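PDB 3RNS: cupin 2 conserved barrel domain protein from Leptotrichia buccalis, which is of unknown function but folds as two cupin-type beta-barrel domains in a single chain. Local coordinates for residues S43-E49 and I95-L101; F64-G68 and T78-G82; L166-P172 and A205-V211; V9-I13 and K191-V195. All coordinates share one frame. Where two conformers were deposited one is given. Numbering follows the deposited sequence.

Contact 1: residues S43-E49 and I95-L101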
loop_
_atom_site.group_PDB
_atom_site.type_symbol
_atom_site.label_atom_id
_atom_site.label_comp_id
_atom_site.label_asym_id
_atom_site.label_seq_id
_atom_site.Cartn_x
_atom_site.Cartn_y
_atom_site.Cartn_z
ATOM N N SER A 43 9.295 9.266 -2.953
ATOM C CA SER A 43 10.577 9.136 -2.245
ATOM C C SER A 43 11.102 10.518 -1.948
ATOM O O SER A 43 11.267 11.332 -2.866
ATOM C CB SER A 43 11.582 8.352 -3.094
ATOM O OG SER A 43 12.846 8.261 -2.474
ATOM N N LEU A 44 11.297 10.818 -0.665
ATOM C CA LEU A 44 11.773 12.108 -0.213
ATOM C C LEU A 44 13.184 11.975 0.326
ATOM O O LEU A 44 13.435 11.144 1.182
ATOM C CB LEU A 44 10.909 12.630 0.936
ATOM C CG LEU A 44 9.518 13.152 0.685
ATOM C CD1 LEU A 44 8.614 12.006 0.245
ATOM C CD2 LEU A 44 8.991 13.824 1.983
ATOM N N ALA A 45 14.097 12.793 -0.154
ATOM C CA ALA A 45 15.477 12.784 0.337
ATOM C C ALA A 45 15.439 13.399 1.711
ATOM O O ALA A 45 14.511 14.149 2.048
ATOM C CB ALA A 45 16.433 13.614 -0.574
ATOM N N LYS A 46 16.450 13.077 2.498
ATOM C CA LYS A 46 16.584 13.623 3.842
ATOM C C LYS A 46 16.359 15.090 3.873
ATOM O O LYS A 46 16.893 15.816 3.065
ATOM C CB LYS A 46 17.972 13.337 4.385
ATOM C CG LYS A 46 18.182 13.870 5.785
ATOM C CD LYS A 46 19.622 13.597 6.264
ATOM C CE LYS A 46 19.833 14.090 7.681
ATOM N NZ LYS A 46 20.742 13.154 8.440
ATOM N N ASP A 47 15.552 15.506 4.821
ATOM C CA ASP A 47 15.238 16.898 5.088
ATOM C C ASP A 47 14.340 17.558 4.070
ATOM O O ASP A 47 14.019 18.714 4.232
ATOM C CB ASP A 47 16.496 17.760 5.404
ATOM C CG ASP A 47 17.119 17.416 6.798
ATOM O OD1 ASP A 47 16.404 16.928 7.721
ATOM O OD2 ASP A 47 18.329 17.604 6.966
ATOM N N GLU A 48 13.880 16.853 3.038
ATOM C CA GLU A 48 12.897 17.449 2.127
ATOM C C GLU A 48 11.515 17.316 2.717
ATOM O O GLU A 48 11.293 16.555 3.657
ATOM C CB GLU A 48 12.955 16.764 0.750
ATOM C CG GLU A 48 14.321 17.005 0.048
ATOM C CD GLU A 48 14.569 18.496 -0.233
ATOM O OE1 GLU A 48 13.747 19.109 -0.944
ATOM O OE2 GLU A 48 15.560 19.072 0.255
ATOM N N GLU A 49 10.569 18.044 2.144
ATOM C CA GLU A 49 9.182 17.890 2.541
ATOM C C GLU A 49 8.160 18.002 1.417
ATOM O O GLU A 49 8.412 18.611 0.387
ATOM C CB GLU A 49 8.846 18.895 3.630
ATOM C CG GLU A 49 9.048 20.323 3.259
ATOM C CD GLU A 49 8.799 21.248 4.453
ATOM O OE1 GLU A 49 7.878 22.087 4.337
ATOM O OE2 GLU A 49 9.501 21.124 5.503
ATOM N N ILE A 95 4.704 16.767 5.312
ATOM C CA ILE A 95 5.490 15.543 5.612
ATOM C C ILE A 95 6.987 15.818 5.416
ATOM O O ILE A 95 7.404 16.204 4.305
ATOM C CB ILE A 95 5.113 14.383 4.709
ATOM C CG1 ILE A 95 3.591 14.124 4.771
ATOM C CG2 ILE A 95 5.868 13.107 5.098
ATOM C CD1 ILE A 95 3.132 12.901 3.937
ATOM N N GLU A 96 7.767 15.643 6.487
ATOM C CA GLU A 96 9.206 15.879 6.475
ATOM C C GLU A 96 9.951 14.562 6.572
ATOM O O GLU A 96 9.657 13.701 7.396
ATOM C CB GLU A 96 9.636 16.799 7.627
ATOM C CG GLU A 96 9.022 18.178 7.588
ATOM C CD GLU A 96 9.599 19.168 8.663
ATOM O OE1 GLU A 96 9.203 20.358 8.664
ATOM O OE2 GLU A 96 10.438 18.755 9.491
ATOM N N ALA A 97 10.930 14.405 5.713
ATOM C CA ALA A 97 11.800 13.241 5.746
ATOM C C ALA A 97 12.999 13.475 6.692
ATOM O O ALA A 97 13.750 14.419 6.499
ATOM C CB ALA A 97 12.297 12.944 4.315
ATOM N N ARG A 98 13.197 12.582 7.670
ATOM C CA ARG A 98 14.355 12.619 8.573
ATOM C C ARG A 98 15.538 11.868 7.985
ATOM O O ARG A 98 16.659 12.089 8.360
ATOM C CB ARG A 98 13.992 12.002 9.929
ATOM C CG ARG A 98 12.960 12.828 10.661
ATOM C CD ARG A 98 13.572 14.110 11.250
ATOM N NE ARG A 98 12.762 15.273 10.887
ATOM C CZ ARG A 98 13.060 16.170 9.965
ATOM N NH1 ARG A 98 14.196 16.122 9.287
ATOM N NH2 ARG A 98 12.205 17.146 9.735
ATOM N N ASP A 99 15.251 10.965 7.063
ATOM C CA ASP A 99 16.234 10.244 6.263
ATOM C C ASP A 99 15.525 10.002 4.894
ATOM O O ASP A 99 14.650 10.801 4.511
ATOM C CB ASP A 99 16.594 8.943 6.971
ATOM C CG ASP A 99 15.375 8.119 7.304
ATOM O OD1 ASP A 99 14.334 8.273 6.591
ATOM O OD2 ASP A 99 15.453 7.325 8.276
ATOM N N ASN A 100 15.853 8.943 4.156
ATOM C CA ASN A 100 15.168 8.720 2.859
ATOM C C ASN A 100 13.801 8.055 3.077
ATOM O O ASN A 100 13.713 6.864 3.260
ATOM C CB ASN A 100 16.042 7.879 1.957
ATOM C CG ASN A 100 15.453 7.701 0.524
ATOM O OD1 ASN A 100 15.936 6.830 -0.188
ATOM N ND2 ASN A 100 14.448 8.521 0.102
ATOM N N LEU A 101 12.754 8.870 3.098
ATOM C CA LEU A 101 11.408 8.449 3.426
ATOM C C LEU A 101 10.682 8.064 2.157
ATOM O O LEU A 101 10.663 8.828 1.201
ATOM C CB LEU A 101 10.680 9.588 4.106
ATOM C CG LEU A 101 9.262 9.261 4.513
ATOM C CD1 LEU A 101 9.221 8.107 5.577
ATOM C CD2 LEU A 101 8.609 10.544 4.983
#
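Ala97 is the bump at the centre of this contact. Its CB points toward 43-49 and fits the hollow between the Leu44 side chain and the Ala45 carbonyl, with CB 3.7 Å from Leu44 CB and 3.4 Å from Ala45 O. Asp47 N to Ala97 O (2.7 Å) and Ala97 N to Glu48 O (3.0 Å) hold the type II turn Ala45-Glu48 over it. Leu44 lies in a buried groove between Ile95, Ala97 and Leu101. The strands pair antiparallel at Leu44-Leu101, through Leu44 N to Leu101 O (2.8 Å), and again at Glu49-Glu96. At this corner of the N-terminal cupin barrel the chains cross in opposite directions between its sheets, 37-44 to 49-52 and 93-97 to 101-108. Just before the turn, Asn100 ND2 donates to Leu44 O (3.0 Å). At the surface, Arg98 NH1 bridges Asp47 OD1 (2.8 Å), and its NH2 pairs with Glu96 OE2 (2.4 Å). Glu49 OE2 lies 3.3 Å from Glu96 OE1, so Arg98 offsets part of the negative charge gathered here.

Contact 2: residues F64-G68 and T78-G82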
loop_
_atom_site.group_PDB
_atom_site.type_symbol
_atom_site.label_atom_id
_atom_site.label_comp_id
_atom_site.label_asym_id
_atom_site.label_seq_id
_atom_site.Cartn_x
_atom_site.Cartn_y
_atom_site.Cartn_z
ATOM N N PHE A 64 7.236 2.552 3.465
ATOM C CA PHE A 64 8.044 1.392 3.171
ATOM C C PHE A 64 9.564 1.639 3.219
ATOM O O PHE A 64 10.344 0.776 2.819
ATOM C CB PHE A 64 7.557 0.746 1.839
ATOM C CG PHE A 64 7.722 1.596 0.591
ATOM C CD1 PHE A 64 6.705 2.472 0.155
ATOM C CD2 PHE A 64 8.853 1.436 -0.217
ATOM C CE1 PHE A 64 6.869 3.183 -0.975
ATOM C CE2 PHE A 64 8.989 2.139 -1.382
ATOM C CZ PHE A 64 8.017 3.027 -1.760
ATOM N N ASN A 65 9.987 2.784 3.739
ATOM C CA ASN A 65 11.416 3.063 3.936
ATOM C C ASN A 65 11.544 4.311 4.745
ATOM O O ASN A 65 10.858 5.329 4.483
ATOM C CB ASN A 65 12.192 3.314 2.615
ATOM C CG ASN A 65 13.717 3.068 2.758
ATOM O OD1 ASN A 65 14.160 1.933 2.843
ATOM N ND2 ASN A 65 14.511 4.139 2.721
ATOM N N GLY A 66 12.488 4.257 5.676
ATOM C CA GLY A 66 12.923 5.442 6.373
ATOM C C GLY A 66 12.018 5.900 7.478
ATOM O O GLY A 66 11.203 5.137 8.012
ATOM N N ASN A 67 12.179 7.176 7.817
ATOM C CA ASN A 67 11.562 7.783 8.981
ATOM C C ASN A 67 11.192 9.175 8.635
ATOM O O ASN A 67 11.978 9.822 8.004
ATOM C CB ASN A 67 12.594 7.917 10.131
ATOM C CG ASN A 67 12.959 6.600 10.723
ATOM O OD1 ASN A 67 12.184 6.016 11.488
ATOM N ND2 ASN A 67 14.131 6.096 10.355
ATOM N N GLY A 68 10.072 9.659 9.141
ATOM C CA GLY A 68 9.738 11.056 9.018
ATOM C C GLY A 68 8.748 11.562 10.033
ATOM O O GLY A 68 8.411 10.862 10.981
ATOM N N THR A 78 4.920 10.913 14.282
ATOM C CA THR A 78 6.106 10.271 13.740
ATOM C C THR A 78 5.658 9.095 12.849
ATOM O O THR A 78 4.682 8.427 13.149
ATOM C CB THR A 78 7.025 9.813 14.890
ATOM O OG1 THR A 78 7.641 10.977 15.473
ATOM C CG2 THR A 78 8.106 8.878 14.394
ATOM N N ILE A 79 6.351 8.890 11.732
ATOM C CA ILE A 79 6.043 7.788 10.827
ATOM C C ILE A 79 7.340 7.075 10.496
ATOM O O ILE A 79 8.372 7.697 10.291
ATOM C CB ILE A 79 5.217 8.228 9.544
ATOM C CG1 ILE A 79 4.647 6.998 8.822
ATOM C CG2 ILE A 79 6.059 9.032 8.537
ATOM C CD1 ILE A 79 3.577 7.323 7.698
ATOM N N SER A 80 7.271 5.754 10.475
ATOM C CA SER A 80 8.425 4.913 10.223
ATOM C C SER A 80 8.076 3.754 9.306
ATOM O O SER A 80 6.876 3.460 9.051
ATOM C CB SER A 80 8.967 4.380 11.560
ATOM O OG SER A 80 10.175 3.669 11.342
ATOM N N ASN A 81 9.104 3.092 8.794
ATOM C CA ASN A 81 8.907 1.906 7.960
ATOM C C ASN A 81 7.910 0.894 8.555
ATOM O O ASN A 81 8.054 0.538 9.678
ATOM C CB ASN A 81 10.254 1.196 7.783
ATOM C CG ASN A 81 10.264 0.213 6.622
ATOM O OD1 ASN A 81 11.286 -0.371 6.354
ATOM N ND2 ASN A 81 9.149 0.027 5.939
ATOM N N GLY A 82 6.934 0.429 7.778
ATOM C CA GLY A 82 5.866 -0.444 8.265
ATOM C C GLY A 82 4.607 0.241 8.775
ATOM O O GLY A 82 3.593 -0.417 9.080
#
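Asn67 and Ser80 face each other as a non-hydrogen-bonded pair, CA to CA 4.4 Å. The m rotamer of Asn67 and the t rotamer of Ser80, in the conformer given, bring the side-chain ends together, so that Ser80 OG donates to Asn67 OD1 at 3.1 Å. Gly68 and Ile79 form the next, hydrogen-bonded pair: Gly68 N to Ile79 O is 2.8 Å and Ile79 N to Gly68 O is 2.9 Å. These pairs lie at the open end of the antiparallel hairpin of strands 67-72 and 76-80, in the four-stranded sheet of the N-terminal cupin barrel. Beyond them the chain kinks at Gly66 (phi 79°). Asn81 N makes a weak bond to Gly66 O at 3.0 Å. The t rotamer of Asn81 lays its ND2 3.2 Å from Phe64 C, where ND2 bonds to Cys63 O. The CA-to-CB bond of Phe64 points away from 78-82, and its ring, with chi1 p, packs on Phe15 and Ile104. Asn65 ND2 bonds to Asn100 O.

Contact 3: residues L166-P172 and A205-V211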
loop_
_atom_site.group_PDB
_atom_site.type_symbol
_atom_site.label_atom_id
_atom_site.label_comp_id
_atom_site.label_asym_id
_atom_site.label_seq_id
_atom_site.Cartn_x
_atom_site.Cartn_y
_atom_site.Cartn_z
ATOM N N LEU A 166 -7.076 -18.453 -1.108
ATOM C CA LEU A 166 -8.318 -18.020 -1.699
ATOM C C LEU A 166 -8.441 -18.625 -3.101
ATOM O O LEU A 166 -7.502 -18.569 -3.900
ATOM C CB LEU A 166 -8.335 -16.501 -1.808
ATOM C CG LEU A 166 -8.038 -15.726 -0.511
ATOM C CD1 LEU A 166 -8.084 -14.201 -0.813
ATOM C CD2 LEU A 166 -9.058 -16.131 0.517
ATOM N N ASP A 167 -9.609 -19.158 -3.389
ATOM C CA ASP A 167 -9.942 -19.673 -4.717
ATOM C C ASP A 167 -10.036 -18.522 -5.725
ATOM O O ASP A 167 -10.240 -17.377 -5.331
ATOM C CB ASP A 167 -11.308 -20.381 -4.671
ATOM C CG ASP A 167 -11.300 -21.639 -3.810
ATOM O OD1 ASP A 167 -10.257 -22.328 -3.770
ATOM O OD2 ASP A 167 -12.357 -21.935 -3.173
ATOM N N PRO A 168 -9.927 -18.834 -7.033
ATOM C CA PRO A 168 -9.975 -17.802 -8.047
ATOM C C PRO A 168 -11.224 -16.946 -7.942
ATOM O O PRO A 168 -12.328 -17.479 -7.777
ATOM C CB PRO A 168 -10.016 -18.602 -9.359
ATOM C CG PRO A 168 -9.348 -19.865 -9.054
ATOM C CD PRO A 168 -9.828 -20.175 -7.651
ATOM N N HIS A 169 -11.057 -15.636 -8.046
ATOM C CA HIS A 169 -12.194 -14.707 -7.999
ATOM C C HIS A 169 -11.823 -13.409 -8.736
ATOM O O HIS A 169 -10.676 -13.231 -9.147
ATOM C CB HIS A 169 -12.622 -14.432 -6.548
ATOM C CG HIS A 169 -11.544 -13.841 -5.690
ATOM N ND1 HIS A 169 -10.426 -14.555 -5.283
ATOM C CD2 HIS A 169 -11.404 -12.597 -5.170
ATOM C CE1 HIS A 169 -9.643 -13.768 -4.559
ATOM N NE2 HIS A 169 -10.221 -12.578 -4.464
ATOM N N LYS A 170 -12.813 -12.552 -8.961
ATOM C CA LYS A 170 -12.619 -11.290 -9.637
ATOM C C LYS A 170 -13.007 -10.126 -8.741
ATOM O O LYS A 170 -13.894 -10.251 -7.881
ATOM C CB LYS A 170 -13.477 -11.214 -10.869
ATOM C CG LYS A 170 -13.227 -12.282 -11.905
ATOM C CD LYS A 170 -14.247 -12.130 -13.041
ATOM C CE LYS A 170 -14.023 -13.135 -14.163
ATOM N NZ LYS A 170 -14.870 -14.382 -14.030
ATOM N N ALA A 171 -12.345 -8.997 -8.944
ATOM C CA ALA A 171 -12.745 -7.754 -8.309
ATOM C C ALA A 171 -13.132 -6.780 -9.402
ATOM O O ALA A 171 -12.620 -6.853 -10.523
ATOM C CB ALA A 171 -11.601 -7.195 -7.435
ATOM N N PRO A 172 -14.036 -5.838 -9.080
ATOM C CA PRO A 172 -14.436 -4.866 -10.082
ATOM C C PRO A 172 -13.431 -3.681 -10.225
ATOM O O PRO A 172 -13.683 -2.710 -10.952
ATOM C CB PRO A 172 -15.818 -4.409 -9.570
ATOM C CG PRO A 172 -15.762 -4.674 -8.017
ATOM C CD PRO A 172 -14.548 -5.477 -7.737
ATOM N N ALA A 205 -8.326 -5.620 -12.906
ATOM C CA ALA A 205 -9.782 -5.628 -12.787
ATOM C C ALA A 205 -10.362 -6.699 -13.674
ATOM O O ALA A 205 -9.876 -6.907 -14.766
ATOM C CB ALA A 205 -10.388 -4.235 -13.197
ATOM N N ASN A 206 -11.398 -7.370 -13.189
ATOM C CA ASN A 206 -12.223 -8.259 -14.015
ATOM C C ASN A 206 -11.513 -9.492 -14.581
ATOM O O ASN A 206 -12.026 -10.142 -15.517
ATOM C CB ASN A 206 -12.897 -7.456 -15.153
ATOM C CG ASN A 206 -13.655 -6.239 -14.631
ATOM O OD1 ASN A 206 -14.375 -6.328 -13.624
ATOM N ND2 ASN A 206 -13.496 -5.106 -15.300
ATOM N N ILE A 207 -10.369 -9.832 -13.986
ATOM C CA ILE A 207 -9.584 -10.980 -14.387
ATOM C C ILE A 207 -9.410 -11.888 -13.171
ATOM O O ILE A 207 -9.058 -11.423 -12.107
ATOM C CB ILE A 207 -8.200 -10.579 -14.899
ATOM C CG1 ILE A 207 -8.295 -9.693 -16.141
ATOM C CG2 ILE A 207 -7.383 -11.842 -15.238
ATOM C CD1 ILE A 207 -8.640 -10.436 -17.377
ATOM N N PRO A 208 -9.641 -13.187 -13.323
ATOM C CA PRO A 208 -9.608 -13.919 -12.068
ATOM C C PRO A 208 -8.221 -13.931 -11.432
ATOM O O PRO A 208 -7.202 -13.945 -12.153
ATOM C CB PRO A 208 -10.057 -15.337 -12.460
ATOM C CG PRO A 208 -10.507 -15.264 -13.920
ATOM C CD PRO A 208 -9.805 -14.069 -14.490
ATOM N N HIS A 209 -8.176 -13.898 -10.101
ATOM C CA HIS A 209 -6.909 -14.066 -9.363
ATOM C C HIS A 209 -7.151 -14.956 -8.131
ATOM O O HIS A 209 -8.305 -15.186 -7.702
ATOM C CB HIS A 209 -6.281 -12.702 -8.971
ATOM C CG HIS A 209 -7.200 -11.826 -8.177
ATOM N ND1 HIS A 209 -7.769 -10.681 -8.692
ATOM C CD2 HIS A 209 -7.677 -11.945 -6.915
ATOM C CE1 HIS A 209 -8.540 -10.122 -7.775
ATOM N NE2 HIS A 209 -8.506 -10.872 -6.689
ATOM N N ALA A 210 -6.058 -15.437 -7.566
ATOM C CA ALA A 210 -6.083 -16.286 -6.377
ATOM C C ALA A 210 -4.751 -16.109 -5.654
ATOM O O ALA A 210 -3.791 -15.558 -6.182
ATOM C CB ALA A 210 -6.300 -17.765 -6.779
ATOM N N VAL A 211 -4.709 -16.597 -4.434
ATOM C CA VAL A 211 -3.525 -16.514 -3.587
ATOM C C VAL A 211 -3.453 -17.706 -2.662
ATOM O O VAL A 211 -4.476 -18.280 -2.271
ATOM C CB VAL A 211 -3.480 -15.199 -2.768
ATOM C CG1 VAL A 211 -4.605 -15.072 -1.839
ATOM C CG2 VAL A 211 -2.203 -15.080 -2.006
HETATM O O HOH W 1 -9.507 -9.957 -4.235
HETATM O O HOH W 2 -10.004 -9.301 -10.672
#
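Backbone groups hold these two segments together as an antiparallel pair. Leu166 N donates to Val211 O at 2.9 Å, while the return bond, Val211 N to Leu166 O, is long and weak at 3.5 Å. His169 and His209 form the second pair: His169 N to His209 O and His209 N to His169 O are both 2.8 Å. A beta bulge shifts the register by one between the pairs, where the chain turns a corner at Pro168, which has no NH to offer. The carbonyl of Asp167 is satisfied within its own segment, by His169 ND1 at 2.8 Å. That bond fixes the His169 ring, and the edge of the His209 ring meets its face, with centroids 4.5 Å apart and planes at 76°. Water 1 bridges the two rings, 2.7 Å from His169 NE2 and 2.8 Å from His209 NE2. Further along, water 2 accepts from Ala171 N at 2.9 Å and donates to Ile207 O at 2.7 Å. Asn206 N then closes on Ala171 O at 3.0 Å. Beyond this pair, Ala210 and Pro208 make backbone bonds to Tyr187 and Asp189. Leu166 CD1 packs on Val211 CG1 at 3.7 Å. Two histidines converging on one point from neighbouring strands recall the metal site of many cupins, but here a water occupies that point.

Contact 4: residues V9-I13 and K191-V195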
loop_
_atom_site.group_PDB
_atom_site.type_symbol
_atom_site.label_atom_id
_atom_site.label_comp_id
_atom_site.label_asym_id
_atom_site.label_seq_id
_atom_site.Cartn_x
_atom_site.Cartn_y
_atom_site.Cartn_z
ATOM N N VAL A 9 1.239 -5.371 -14.706
ATOM C CA VAL A 9 0.390 -6.207 -13.895
ATOM C C VAL A 9 0.908 -7.641 -13.766
ATOM O O VAL A 9 1.740 -8.085 -14.541
ATOM C CB VAL A 9 -1.061 -6.163 -14.409
ATOM C CG1 VAL A 9 -1.460 -4.711 -14.554
ATOM C CG2 VAL A 9 -1.251 -6.943 -15.778
ATOM N N ALA A 10 0.438 -8.337 -12.722
ATOM C CA ALA A 10 0.648 -9.763 -12.532
ATOM C C ALA A 10 2.139 -10.081 -12.455
ATOM O O ALA A 10 2.579 -11.102 -12.990
ATOM C CB ALA A 10 -0.039 -10.574 -13.659
ATOM N N LYS A 11 2.886 -9.202 -11.788
ATOM C CA LYS A 11 4.336 -9.292 -11.699
ATOM C C LYS A 11 4.810 -8.690 -10.359
ATOM O O LYS A 11 4.342 -7.613 -9.978
ATOM C CB LYS A 11 4.934 -8.509 -12.871
ATOM C CG LYS A 11 6.417 -8.199 -12.787
ATOM C CD LYS A 11 6.937 -7.458 -14.029
ATOM C CE LYS A 11 7.348 -8.424 -15.164
ATOM N NZ LYS A 11 6.213 -9.008 -16.005
ATOM N N PRO A 12 5.726 -9.368 -9.643
ATOM C CA PRO A 12 6.252 -8.789 -8.383
ATOM C C PRO A 12 7.171 -7.623 -8.698
ATOM O O PRO A 12 7.945 -7.725 -9.614
ATOM C CB PRO A 12 7.035 -9.929 -7.759
ATOM C CG PRO A 12 7.420 -10.779 -8.894
ATOM C CD PRO A 12 6.262 -10.714 -9.881
ATOM N N ILE A 13 7.009 -6.526 -7.967
ATOM C CA ILE A 13 7.793 -5.321 -8.112
ATOM C C ILE A 13 8.232 -4.863 -6.741
ATOM O O ILE A 13 7.414 -4.790 -5.815
ATOM C CB ILE A 13 6.945 -4.147 -8.744
ATOM C CG1 ILE A 13 6.397 -4.573 -10.114
ATOM C CG2 ILE A 13 7.836 -2.850 -8.884
ATOM C CD1 ILE A 13 5.107 -3.852 -10.551
ATOM N N LYS A 191 -1.857 -17.880 -14.039
ATOM C CA LYS A 191 -0.412 -17.732 -13.965
ATOM C C LYS A 191 0.142 -17.400 -12.561
ATOM O O LYS A 191 -0.224 -16.397 -12.011
ATOM C CB LYS A 191 0.022 -16.645 -14.875
ATOM C CG LYS A 191 1.491 -16.514 -14.893
ATOM C CD LYS A 191 1.829 -15.215 -15.470
ATOM C CE LYS A 191 1.871 -14.141 -14.428
ATOM N NZ LYS A 191 2.136 -12.879 -15.133
ATOM N N PRO A 192 1.064 -18.230 -12.029
ATOM C CA PRO A 192 1.651 -18.103 -10.683
ATOM C C PRO A 192 2.885 -17.197 -10.585
ATOM O O PRO A 192 3.661 -17.078 -11.528
ATOM C CB PRO A 192 2.045 -19.536 -10.336
ATOM C CG PRO A 192 2.086 -20.271 -11.642
ATOM C CD PRO A 192 1.659 -19.370 -12.744
ATOM N N PHE A 193 3.024 -16.514 -9.458
ATOM C CA PHE A 193 4.203 -15.724 -9.192
ATOM C C PHE A 193 4.235 -15.484 -7.700
ATOM O O PHE A 193 3.179 -15.459 -7.009
ATOM C CB PHE A 193 4.217 -14.411 -10.006
ATOM C CG PHE A 193 2.983 -13.562 -9.834
ATOM C CD1 PHE A 193 1.863 -13.792 -10.579
ATOM C CD2 PHE A 193 2.978 -12.528 -8.943
ATOM C CE1 PHE A 193 0.726 -13.019 -10.411
ATOM C CE2 PHE A 193 1.873 -11.725 -8.786
ATOM C CZ PHE A 193 0.724 -11.993 -9.506
ATOM N N ILE A 194 5.451 -15.421 -7.192
ATOM C CA ILE A 194 5.680 -15.236 -5.799
ATOM C C ILE A 194 5.890 -13.754 -5.562
ATOM O O ILE A 194 6.666 -13.091 -6.293
ATOM C CB ILE A 194 6.983 -15.915 -5.332
ATOM C CG1 ILE A 194 6.971 -17.400 -5.660
ATOM C CG2 ILE A 194 7.220 -15.598 -3.851
ATOM C CD1 ILE A 194 5.832 -18.099 -5.169
ATOM N N VAL A 195 5.259 -13.239 -4.520
ATOM C CA VAL A 195 5.490 -11.878 -4.033
ATOM C C VAL A 195 6.080 -11.990 -2.628
ATOM O O VAL A 195 5.469 -12.576 -1.736
ATOM C CB VAL A 195 4.197 -11.077 -4.037
ATOM C CG1 VAL A 195 4.443 -9.609 -3.612
ATOM C CG2 VAL A 195 3.596 -11.136 -5.431
#
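The Phe193 ring is the apolar centre. Its CD2 is 3.9 Å from Pro12 CD and its CE1 is 4.1 Å from Ala10 CB. The backbone between them runs across the ring, with Ala10 O and Lys11 N over one face. Pro12 extends the apolar patch: Pro12 CB is 4.3 Å from Val195 CG2. Pro12 CB is also 3.5 Å from Ile194 O. Segment 9-13 runs roughly along 191-195, at 29° to it, but no backbone hydrogen bonds join the two. It reaches the C-terminal cupin barrel by pairing with strand 199-203 instead: Ala10 bonds to Val202 and Ile13 to Ser200. Strand 191-196 is outermost in the barrel's other sheet. The N-terminal arm thus packs where the two sheets come together, and Phe193 and Val195 also rest on Ala201. Outside the apolar patch lies Lys191, its CB pointing toward the arm. A bend at chi3 (88°) lets Lys191 NZ donate to Ala10 O at 2.8 Å. Lys11 points away, and its NZ makes a weak, long ion pair with Glu8.

From the N terminus, the chain first passes through 9-13, which waits for 191-195 to close contact 4, the longest loop of the four; this ties the start of the chain to the second barrel. Contact 1 opens at 43-49. Contact 2 opens and closes inside its loop, and 95-101 then closes contact 1. These two touch, through Asn67 with Asp99 and Asn65 with Asn100, and together they join the two sheets of the N-terminal barrel. Both lie inside the loop of contact 4. Contact 3 opens later, in the C-terminal barrel, on the opposite side of the chain's centre from contacts 1 and 2. It crosses contact 4, because 191-195 falls between 166-172 and 205-211.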